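Local coordinates for protein teichoic acid D-alanine hydrolase (Staphylococcus aureus, PDB 5ZH8) that removes D-alanyl groups from wall teichoic acid and lipoteichoic acid, as an esterase that affects methicillin resistance and cell wall structure in Staphylococcus aureus, at residues 61-65 and 245-249; 123-129 and 284-290; 231-236 and 248-253. All coordinates share one frame; numbering follows the deposited sequence.

Contact 1 of 3, residues 61-65 and 245-249; sequences APSKL and LQHTA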
loop_
_atom_site.group_PDB
_atom_site.type_symbol
_atom_site.label_atom_id
_atom_site.label_comp_id
_atom_site.label_asym_id
_atom_site.label_seq_id
_atom_site.Cartn_x
_atom_site.Cartn_y
_atom_site.Cartn_z
ATOM N N ALA A 61 5.990 27.867 -18.539
ATOM C CA ALA A 61 6.291 26.463 -18.234
ATOM C C ALA A 61 7.803 26.183 -18.236
ATOM O O ALA A 61 8.555 26.834 -18.967
ATOM C CB ALA A 61 5.579 25.547 -19.220
ATOM N N PRO A 62 8.253 25.208 -17.422
ATOM C CA PRO A 62 9.688 24.979 -17.259
ATOM C C PRO A 62 10.320 24.355 -18.497
ATOM O O PRO A 62 9.620 23.758 -19.318
ATOM C CB PRO A 62 9.751 24.008 -16.078
ATOM C CG PRO A 62 8.476 23.242 -16.178
ATOM C CD PRO A 62 7.451 24.208 -16.695
ATOM N N SER A 63 11.638 24.489 -18.619
ATOM C CA SER A 63 12.361 23.998 -19.789
ATOM C C SER A 63 12.218 22.486 -19.949
ATOM O O SER A 63 12.117 21.748 -18.962
ATOM C CB SER A 63 13.843 24.380 -19.709
ATOM O OG SER A 63 14.433 23.896 -18.517
ATOM N N LYS A 64 12.211 22.040 -21.205
ATOM C CA LYS A 64 12.053 20.624 -21.523
ATOM C C LYS A 64 13.326 19.874 -21.145
ATOM O O LYS A 64 14.427 20.296 -21.507
ATOM C CB LYS A 64 11.778 20.428 -23.018
ATOM C CG LYS A 64 10.605 19.504 -23.329
ATOM C CD LYS A 64 9.291 20.288 -23.388
ATOM C CE LYS A 64 8.229 19.578 -24.223
ATOM N NZ LYS A 64 7.190 20.518 -24.741
ATOM N N LEU A 65 13.173 18.768 -20.421
ATOM C CA LEU A 65 14.303 17.932 -20.027
ATOM C C LEU A 65 14.411 16.750 -20.974
ATOM O O LEU A 65 13.396 16.182 -21.378
ATOM C CB LEU A 65 14.129 17.429 -18.593
ATOM C CG LEU A 65 14.100 18.504 -17.502
ATOM C CD1 LEU A 65 13.784 17.886 -16.148
ATOM C CD2 LEU A 65 15.409 19.276 -17.449
ATOM N N LEU A 245 16.544 24.702 -8.591
ATOM C CA LEU A 245 15.544 23.656 -8.712
ATOM C C LEU A 245 14.337 24.234 -9.439
ATOM O O LEU A 245 13.425 24.786 -8.820
ATOM C CB LEU A 245 15.147 23.134 -7.331
ATOM C CG LEU A 245 16.275 22.614 -6.451
ATOM C CD1 LEU A 245 15.661 21.946 -5.232
ATOM C CD2 LEU A 245 17.155 21.630 -7.195
ATOM N N GLN A 246 14.354 24.101 -10.764
ATOM C CA GLN A 246 13.377 24.754 -11.635
ATOM C C GLN A 246 12.317 23.793 -12.159
ATOM O O GLN A 246 11.457 24.185 -12.953
ATOM C CB GLN A 246 14.107 25.409 -12.805
ATOM C CG GLN A 246 15.109 26.460 -12.355
ATOM C CD GLN A 246 15.875 27.069 -13.501
ATOM O OE1 GLN A 246 16.373 26.364 -14.371
ATOM N NE2 GLN A 246 15.980 28.387 -13.502
ATOM N N HIS A 247 12.391 22.535 -11.724
ATOM C CA HIS A 247 11.408 21.511 -12.078
ATOM C C HIS A 247 10.852 20.875 -10.800
ATOM O O HIS A 247 10.587 19.678 -10.731
ATOM C CB HIS A 247 12.051 20.480 -13.003
ATOM C CG HIS A 247 12.470 21.048 -14.325
ATOM N ND1 HIS A 247 13.602 21.820 -14.481
ATOM C CD2 HIS A 247 11.897 20.970 -15.549
ATOM C CE1 HIS A 247 13.712 22.185 -15.747
ATOM N NE2 HIS A 247 12.692 21.679 -16.416
ATOM N N THR A 248 10.686 21.723 -9.791
ATOM C CA THR A 248 10.168 21.353 -8.488
ATOM C C THR A 248 9.136 22.400 -8.107
ATOM O O THR A 248 9.389 23.603 -8.242
ATOM C CB THR A 248 11.288 21.372 -7.438
ATOM O OG1 THR A 248 12.257 20.365 -7.750
ATOM C CG2 THR A 248 10.733 21.150 -6.031
ATOM N N ALA A 249 7.976 21.960 -7.634
ATOM C CA ALA A 249 6.879 22.888 -7.395
ATOM C C ALA A 249 5.901 22.405 -6.340
ATOM O O ALA A 249 5.774 21.212 -6.081
ATOM C CB ALA A 249 6.144 23.180 -8.698
HETATM O O HOH W 1 15.653 25.596 -16.951
#
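The imidazole of His247 is held between Pro62 and Leu65. Pro62 CB lies over one face, 4.1 Å from the ring centroid. On the opposite face Leu65 CD1 is 3.9 Å from the centroid, and the line to it is only 19° off the ring normal. Both are CH-pi contacts. Leu65 brings its whole branched end to the ring. Its CG is anti to the carbonyl carbon (chi1 -63°), which brings it over the ring near NE2 of His247. Leu65 CD1 lies by CD2 and CG of His247, and Leu65 CD2 by NE2 and CE1 of the same ring.

Segment 245-249 runs into strand 248-250, an outer strand of a small three-stranded antiparallel sheet in this beta-lactamase-like fold. Segment 61-65 belongs to the loop between helix 47-55 and strand 68-69, an edge strand of the larger antiparallel sheet. The contact joins this loop to the residues leading into strand 248-250.

The edge of the ring does the polar work. His247 NE2 donates to Ser63 O at 2.6 Å, with a nearly straight N-H...O angle of 170°. The oxygen lies almost in the ring plane and uses a lone pair in its own carbonyl plane. It also accepts from the side-chain amide of Asn120, whose OD1 takes the N-H of Leu65. On the strand side, His247 N donates to Asp294. The Ser63 hydroxyl lies beside the CE1 edge of the ring. A water bridges the rim of the contact, 2.6 Å from Ser63 OG and donating to Gln246 OE1 at 2.8 Å.

Contact 2 of 3, residues 123-129 and 284-290; sequences FLIGSAQ and GAGNLYM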
loop_
_atom_site.group_PDB
_atom_site.type_symbol
_atom_site.label_atom_id
_atom_site.label_comp_id
_atom_site.label_asym_id
_atom_site.label_seq_id
_atom_site.Cartn_x
_atom_site.Cartn_y
_atom_site.Cartn_z
ATOM N N PHE A 123 6.663 14.273 -9.553
ATOM C CA PHE A 123 5.926 13.346 -8.701
ATOM C C PHE A 123 5.742 13.908 -7.307
ATOM O O PHE A 123 6.612 14.595 -6.794
ATOM C CB PHE A 123 6.668 12.012 -8.607
ATOM C CG PHE A 123 6.802 11.309 -9.920
ATOM C CD1 PHE A 123 7.787 11.683 -10.818
ATOM C CD2 PHE A 123 5.938 10.286 -10.264
ATOM C CE1 PHE A 123 7.910 11.045 -12.033
ATOM C CE2 PHE A 123 6.059 9.646 -11.480
ATOM C CZ PHE A 123 7.045 10.023 -12.367
ATOM N N LEU A 124 4.597 13.613 -6.705
ATOM C CA LEU A 124 4.328 13.950 -5.317
ATOM C C LEU A 124 5.341 13.232 -4.428
ATOM O O LEU A 124 5.316 12.014 -4.303
ATOM C CB LEU A 124 2.902 13.538 -4.949
ATOM C CG LEU A 124 2.406 13.770 -3.525
ATOM C CD1 LEU A 124 2.575 15.233 -3.132
ATOM C CD2 LEU A 124 0.946 13.344 -3.411
ATOM N N ILE A 125 6.247 13.992 -3.821
ATOM C CA ILE A 125 7.330 13.398 -3.044
ATOM C C ILE A 125 6.885 12.986 -1.650
ATOM O O ILE A 125 7.637 12.305 -0.947
ATOM C CB ILE A 125 8.565 14.325 -2.944
ATOM C CG1 ILE A 125 8.296 15.549 -2.053
ATOM C CG2 ILE A 125 9.015 14.760 -4.332
ATOM C CD1 ILE A 125 9.514 16.429 -1.832
ATOM N N GLY A 126 5.683 13.401 -1.250
ATOM C CA GLY A 126 5.153 13.088 0.073
ATOM C C GLY A 126 6.145 13.380 1.190
ATOM O O GLY A 126 6.777 14.441 1.226
ATOM N N SER A 127 6.316 12.406 2.079
ATOM C CA SER A 127 7.131 12.572 3.279
ATOM C C SER A 127 8.584 12.982 3.025
ATOM O O SER A 127 9.280 13.404 3.953
ATOM C CB SER A 127 7.116 11.291 4.094
ATOM O OG SER A 127 7.602 11.540 5.388
ATOM N N ALA A 128 9.052 12.860 1.784
ATOM C CA ALA A 128 10.381 13.345 1.432
ATOM C C ALA A 128 10.483 14.874 1.483
ATOM O O ALA A 128 11.593 15.405 1.527
ATOM C CB ALA A 128 10.804 12.825 0.069
ATOM N N GLN A 129 9.350 15.583 1.483
ATOM C CA GLN A 129 9.372 17.041 1.693
ATOM C C GLN A 129 9.879 17.415 3.085
ATOM O O GLN A 129 10.377 18.518 3.283
ATOM C CB GLN A 129 8.001 17.690 1.466
ATOM C CG GLN A 129 8.091 19.209 1.337
ATOM C CD GLN A 129 6.748 19.889 1.205
ATOM O OE1 GLN A 129 5.722 19.347 1.611
ATOM N NE2 GLN A 129 6.748 21.097 0.648
ATOM N N GLY A 284 5.119 21.355 4.068
ATOM C CA GLY A 284 6.284 20.917 4.828
ATOM C C GLY A 284 6.355 19.428 5.104
ATOM O O GLY A 284 7.425 18.920 5.440
ATOM N N ALA A 285 5.232 18.727 4.974
ATOM C CA ALA A 285 5.176 17.275 5.231
ATOM C C ALA A 285 4.735 16.442 4.019
ATOM O O ALA A 285 4.524 15.233 4.146
ATOM C CB ALA A 285 4.265 16.993 6.420
ATOM N N GLY A 286 4.582 17.082 2.858
ATOM C CA GLY A 286 4.388 16.353 1.603
ATOM C C GLY A 286 3.346 16.884 0.635
ATOM O O GLY A 286 2.446 16.145 0.233
ATOM N N ASN A 287 3.484 18.148 0.234
ATOM C CA ASN A 287 2.672 18.712 -0.851
ATOM C C ASN A 287 3.555 19.279 -1.964
ATOM O O ASN A 287 3.130 20.166 -2.706
ATOM C CB ASN A 287 1.704 19.779 -0.322
ATOM C CG ASN A 287 2.404 21.048 0.135
ATOM O OD1 ASN A 287 3.625 21.081 0.302
ATOM N ND2 ASN A 287 1.624 22.105 0.338
ATOM N N LEU A 288 4.771 18.746 -2.087
ATOM C CA LEU A 288 5.721 19.195 -3.102
ATOM C C LEU A 288 5.869 18.153 -4.203
ATOM O O LEU A 288 5.875 16.955 -3.930
ATOM C CB LEU A 288 7.083 19.447 -2.471
ATOM C CG LEU A 288 8.097 20.215 -3.315
ATOM C CD1 LEU A 288 7.783 21.710 -3.321
ATOM C CD2 LEU A 288 9.491 19.947 -2.774
ATOM N N TYR A 289 6.001 18.631 -5.441
ATOM C CA TYR A 289 6.213 17.786 -6.611
ATOM C C TYR A 289 7.601 18.040 -7.191
ATOM O O TYR A 289 7.994 19.186 -7.369
ATOM C CB TYR A 289 5.152 18.078 -7.674
ATOM C CG TYR A 289 3.778 17.539 -7.358
ATOM C CD1 TYR A 289 2.993 18.103 -6.360
ATOM C CD2 TYR A 289 3.256 16.464 -8.072
ATOM C CE1 TYR A 289 1.726 17.608 -6.081
ATOM C CE2 TYR A 289 1.993 15.959 -7.800
ATOM C CZ TYR A 289 1.233 16.529 -6.805
ATOM O OH TYR A 289 -0.016 16.024 -6.531
ATOM N N MET A 290 8.335 16.974 -7.492
ATOM C CA MET A 290 9.701 17.080 -8.015
ATOM C C MET A 290 9.914 16.122 -9.169
ATOM O O MET A 290 9.428 14.997 -9.136
ATOM C CB MET A 290 10.735 16.686 -6.951
ATOM C CG MET A 290 10.905 17.633 -5.793
ATOM S SD MET A 290 12.336 17.159 -4.778
ATOM C CE MET A 290 13.614 18.124 -5.578
#
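Phe123 and Met290 exchange two backbone bonds as an antiparallel hydrogen-bonded pair. Phe123 N donates to Met290 O at 2.9 Å, and Met290 N to Phe123 O at 3.0 Å. Ile125 N extends the pairing to Leu288 O, also at 3.0 Å. Leu124 N turns the other way, to the side chain of Gln349.

Beyond the strands, Gln129 OE1 takes N-H groups of the 284-287 loop. Asn287 N donates to it at 2.9 Å, 45° out of the carbonyl plane. The N-H groups of Gly284 and Gly286 add weak bonds to the same oxygen. Gln129 NE2 donates to Asn287 OD1 at 3.1 Å, and this acceptor lies near the amide plane of Gln129. CG of Gln129 lies anti to the backbone N (chi1 -166°), and the chain stays extended to reach the loop. Asn287 ND2 is taken by Leu279 O.

Apolar side chains pack along the paired strands. Leu124 CB sits over the Tyr289 ring, 4.1 Å from its centroid. Ile125 CG2 meets Met290 CB at 3.7 Å.

Ser127 OG bonds to Tyr211 OH and Lys130 NZ. Ser127 to Lys130 match the SxxK motif of penicillin-binding proteins and serine beta-lactamases, where the serine is the nucleophile, as is probably true here.

Contact 3 of 3, residues 231-236 and 248-253; sequences YAENYY and TAFYDE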
loop_
_atom_site.group_PDB
_atom_site.type_symbol
_atom_site.label_atom_id
_atom_site.label_comp_id
_atom_site.label_asym_id
_atom_site.label_seq_id
_atom_site.Cartn_x
_atom_site.Cartn_y
_atom_site.Cartn_z
ATOM N N TYR A 231 6.042 29.403 4.222
ATOM C CA TYR A 231 6.908 28.257 3.990
ATOM C C TYR A 231 7.396 28.250 2.545
ATOM O O TYR A 231 8.582 28.051 2.287
ATOM C CB TYR A 231 6.161 26.951 4.295
ATOM C CG TYR A 231 6.998 25.704 4.094
ATOM C CD1 TYR A 231 7.073 25.086 2.851
ATOM C CD2 TYR A 231 7.718 25.142 5.146
ATOM C CE1 TYR A 231 7.834 23.943 2.658
ATOM C CE2 TYR A 231 8.481 24.004 4.967
ATOM C CZ TYR A 231 8.538 23.405 3.717
ATOM O OH TYR A 231 9.303 22.271 3.518
ATOM N N ALA A 232 6.474 28.475 1.612
ATOM C CA ALA A 232 6.783 28.504 0.179
ATOM C C ALA A 232 7.869 29.516 -0.151
ATOM O O ALA A 232 8.754 29.250 -0.958
ATOM C CB ALA A 232 5.518 28.818 -0.625
ATOM N N GLU A 233 7.789 30.681 0.473
ATOM C CA GLU A 233 8.783 31.722 0.273
ATOM C C GLU A 233 10.122 31.310 0.874
ATOM O O GLU A 233 11.163 31.469 0.238
ATOM C CB GLU A 233 8.308 33.031 0.898
ATOM C CG GLU A 233 9.192 34.222 0.575
ATOM C CD GLU A 233 8.555 35.545 0.930
ATOM O OE1 GLU A 233 7.392 35.561 1.409
ATOM O OE2 GLU A 233 9.231 36.576 0.743
ATOM N N ASN A 234 10.094 30.782 2.094
ATOM C CA ASN A 234 11.313 30.323 2.738
ATOM C C ASN A 234 11.979 29.239 1.898
ATOM O O ASN A 234 13.196 29.263 1.715
ATOM C CB ASN A 234 11.041 29.823 4.161
ATOM C CG ASN A 234 10.893 30.957 5.175
ATOM O OD1 ASN A 234 9.909 31.027 5.909
ATOM N ND2 ASN A 234 11.894 31.832 5.243
ATOM N N TYR A 235 11.185 28.303 1.372
ATOM C CA TYR A 235 11.732 27.250 0.511
ATOM C C TYR A 235 12.382 27.807 -0.756
ATOM O O TYR A 235 13.493 27.417 -1.105
ATOM C CB TYR A 235 10.678 26.220 0.096
ATOM C CG TYR A 235 11.138 25.437 -1.119
ATOM C CD1 TYR A 235 12.010 24.358 -0.995
ATOM C CD2 TYR A 235 10.745 25.816 -2.402
ATOM C CE1 TYR A 235 12.455 23.670 -2.108
ATOM C CE2 TYR A 235 11.191 25.129 -3.521
ATOM C CZ TYR A 235 12.043 24.062 -3.363
ATOM O OH TYR A 235 12.476 23.397 -4.479
ATOM N N TYR A 236 11.685 28.687 -1.463
ATOM C CA TYR A 236 12.220 29.210 -2.724
ATOM C C TYR A 236 13.436 30.116 -2.511
ATOM O O TYR A 236 14.463 29.952 -3.175
ATOM C CB TYR A 236 11.148 29.936 -3.549
ATOM C CG TYR A 236 10.358 29.012 -4.448
ATOM C CD1 TYR A 236 10.954 28.379 -5.536
ATOM C CD2 TYR A 236 9.029 28.728 -4.179
ATOM C CE1 TYR A 236 10.233 27.525 -6.351
ATOM C CE2 TYR A 236 8.298 27.869 -4.984
ATOM C CZ TYR A 236 8.904 27.268 -6.070
ATOM O OH TYR A 236 8.187 26.422 -6.884
ATOM N N THR A 248 10.686 21.723 -9.791
ATOM C CA THR A 248 10.168 21.353 -8.488
ATOM C C THR A 248 9.136 22.400 -8.107
ATOM O O THR A 248 9.389 23.603 -8.242
ATOM C CB THR A 248 11.288 21.372 -7.438
ATOM O OG1 THR A 248 12.257 20.365 -7.750
ATOM C CG2 THR A 248 10.733 21.150 -6.031
ATOM N N ALA A 249 7.976 21.960 -7.634
ATOM C CA ALA A 249 6.879 22.888 -7.395
ATOM C C ALA A 249 5.901 22.405 -6.340
ATOM O O ALA A 249 5.774 21.212 -6.081
ATOM C CB ALA A 249 6.144 23.180 -8.698
ATOM N N PHE A 250 5.225 23.366 -5.722
ATOM C CA PHE A 250 4.114 23.081 -4.829
ATOM C C PHE A 250 2.910 22.704 -5.680
ATOM O O PHE A 250 2.778 23.151 -6.814
ATOM C CB PHE A 250 3.805 24.288 -3.932
ATOM C CG PHE A 250 4.835 24.527 -2.862
ATOM C CD1 PHE A 250 4.768 23.845 -1.658
ATOM C CD2 PHE A 250 5.871 25.423 -3.060
ATOM C CE1 PHE A 250 5.712 24.050 -0.667
ATOM C CE2 PHE A 250 6.821 25.639 -2.075
ATOM C CZ PHE A 250 6.743 24.949 -0.876
ATOM N N TYR A 251 2.040 21.876 -5.112
ATOM C CA TYR A 251 0.940 21.228 -5.839
ATOM C C TYR A 251 0.089 22.122 -6.758
ATOM O O TYR A 251 -0.379 21.657 -7.799
ATOM C CB TYR A 251 0.020 20.510 -4.844
ATOM C CG TYR A 251 -0.894 21.433 -4.064
ATOM C CD1 TYR A 251 -0.425 22.148 -2.961
ATOM C CD2 TYR A 251 -2.229 21.595 -4.427
ATOM C CE1 TYR A 251 -1.259 22.997 -2.248
ATOM C CE2 TYR A 251 -3.074 22.439 -3.718
ATOM C CZ TYR A 251 -2.583 23.139 -2.632
ATOM O OH TYR A 251 -3.422 23.974 -1.925
ATOM N N ASP A 252 -0.119 23.383 -6.382
ATOM C CA ASP A 252 -1.061 24.241 -7.100
ATOM C C ASP A 252 -0.415 25.319 -7.976
ATOM O O ASP A 252 -1.111 26.194 -8.494
ATOM C CB ASP A 252 -2.041 24.891 -6.113
ATOM C CG ASP A 252 -3.376 25.264 -6.761
ATOM O OD1 ASP A 252 -3.815 24.573 -7.710
ATOM O OD2 ASP A 252 -3.990 26.263 -6.321
ATOM N N GLU A 253 0.899 25.260 -8.166
ATOM C CA GLU A 253 1.574 26.226 -9.030
ATOM C C GLU A 253 1.180 25.994 -10.495
ATOM O O GLU A 253 1.232 24.868 -10.991
ATOM C CB GLU A 253 3.092 26.165 -8.836
ATOM C CG GLU A 253 3.542 26.516 -7.425
ATOM C CD GLU A 253 5.042 26.748 -7.316
ATOM O OE1 GLU A 253 5.569 27.694 -7.945
ATOM O OE2 GLU A 253 5.702 25.993 -6.578
#
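Phe250 projects from the small sheet into a hollow on helix 231-240, walled by Tyr231, Ala232, Tyr235 and Tyr236. This is helix-on-sheet packing within the beta-lactamase-like fold. The helix segment and strand 248-250 run nearly antiparallel, with axes 10.6 Å apart at closest approach.

The phenyl ring is the bump. With CG beside its backbone N (chi1 -72°), it reaches the helix with CE2 and CZ leading. Ala232 forms the floor, with its CB 3.7 Å from Phe250 CE2. Tyr231 closes one side edge to edge, its CD1 3.7 Å from Phe250 CZ. Tyr236 CE2 comes to another part of the phenyl edge, 3.9 Å from Phe250 CD2. Tyr235 turns a face: the edge of Phe250 points at it in an offset edge-to-face pair, with planes at 89° and centroids 5.8 Å apart.

Thr248 makes a second, smaller bump. Its CG2 meets the hydroxyl end of Tyr235, while its OG1 bonds to Asp294. Helix 129-142 closes in from another direction: Gln129 touches both Tyr231 and Phe250, and Tyr231 OH bonds to Ser132 and Thr133. Arg55 adds a cation-pi contact to Tyr236.

A type I turn from Phe250 to Glu253 folds the glutamate back. Glu253 OE2 accepts Tyr236 OH on its syn lone pair at 2.5 Å and Phe250 N on its anti side at 2.8 Å.

Overall arrangement
The three contacts meet on the small antiparallel sheet. Contacts 1 and 3 share Thr248 and Ala249 of strand 248-250, and their centres are about 13 Å apart. Contact 2 pairs the other two strands. Ala249 O lies 2.7 Å from Tyr289 N, a probable hydrogen bond that joins strand 248-250 to 288-290. The centre of contact 2 is about 10 Å from that of contact 3, about 16 Å from that of contact 1 and about 5 Å from the centre of the chain. Contact 2 includes Ser127, the probable nucleophile. Its Gln129 NE2 packs against Phe250 CE1 of contact 3 at 3.4 Å. Contact 1 is at the surface.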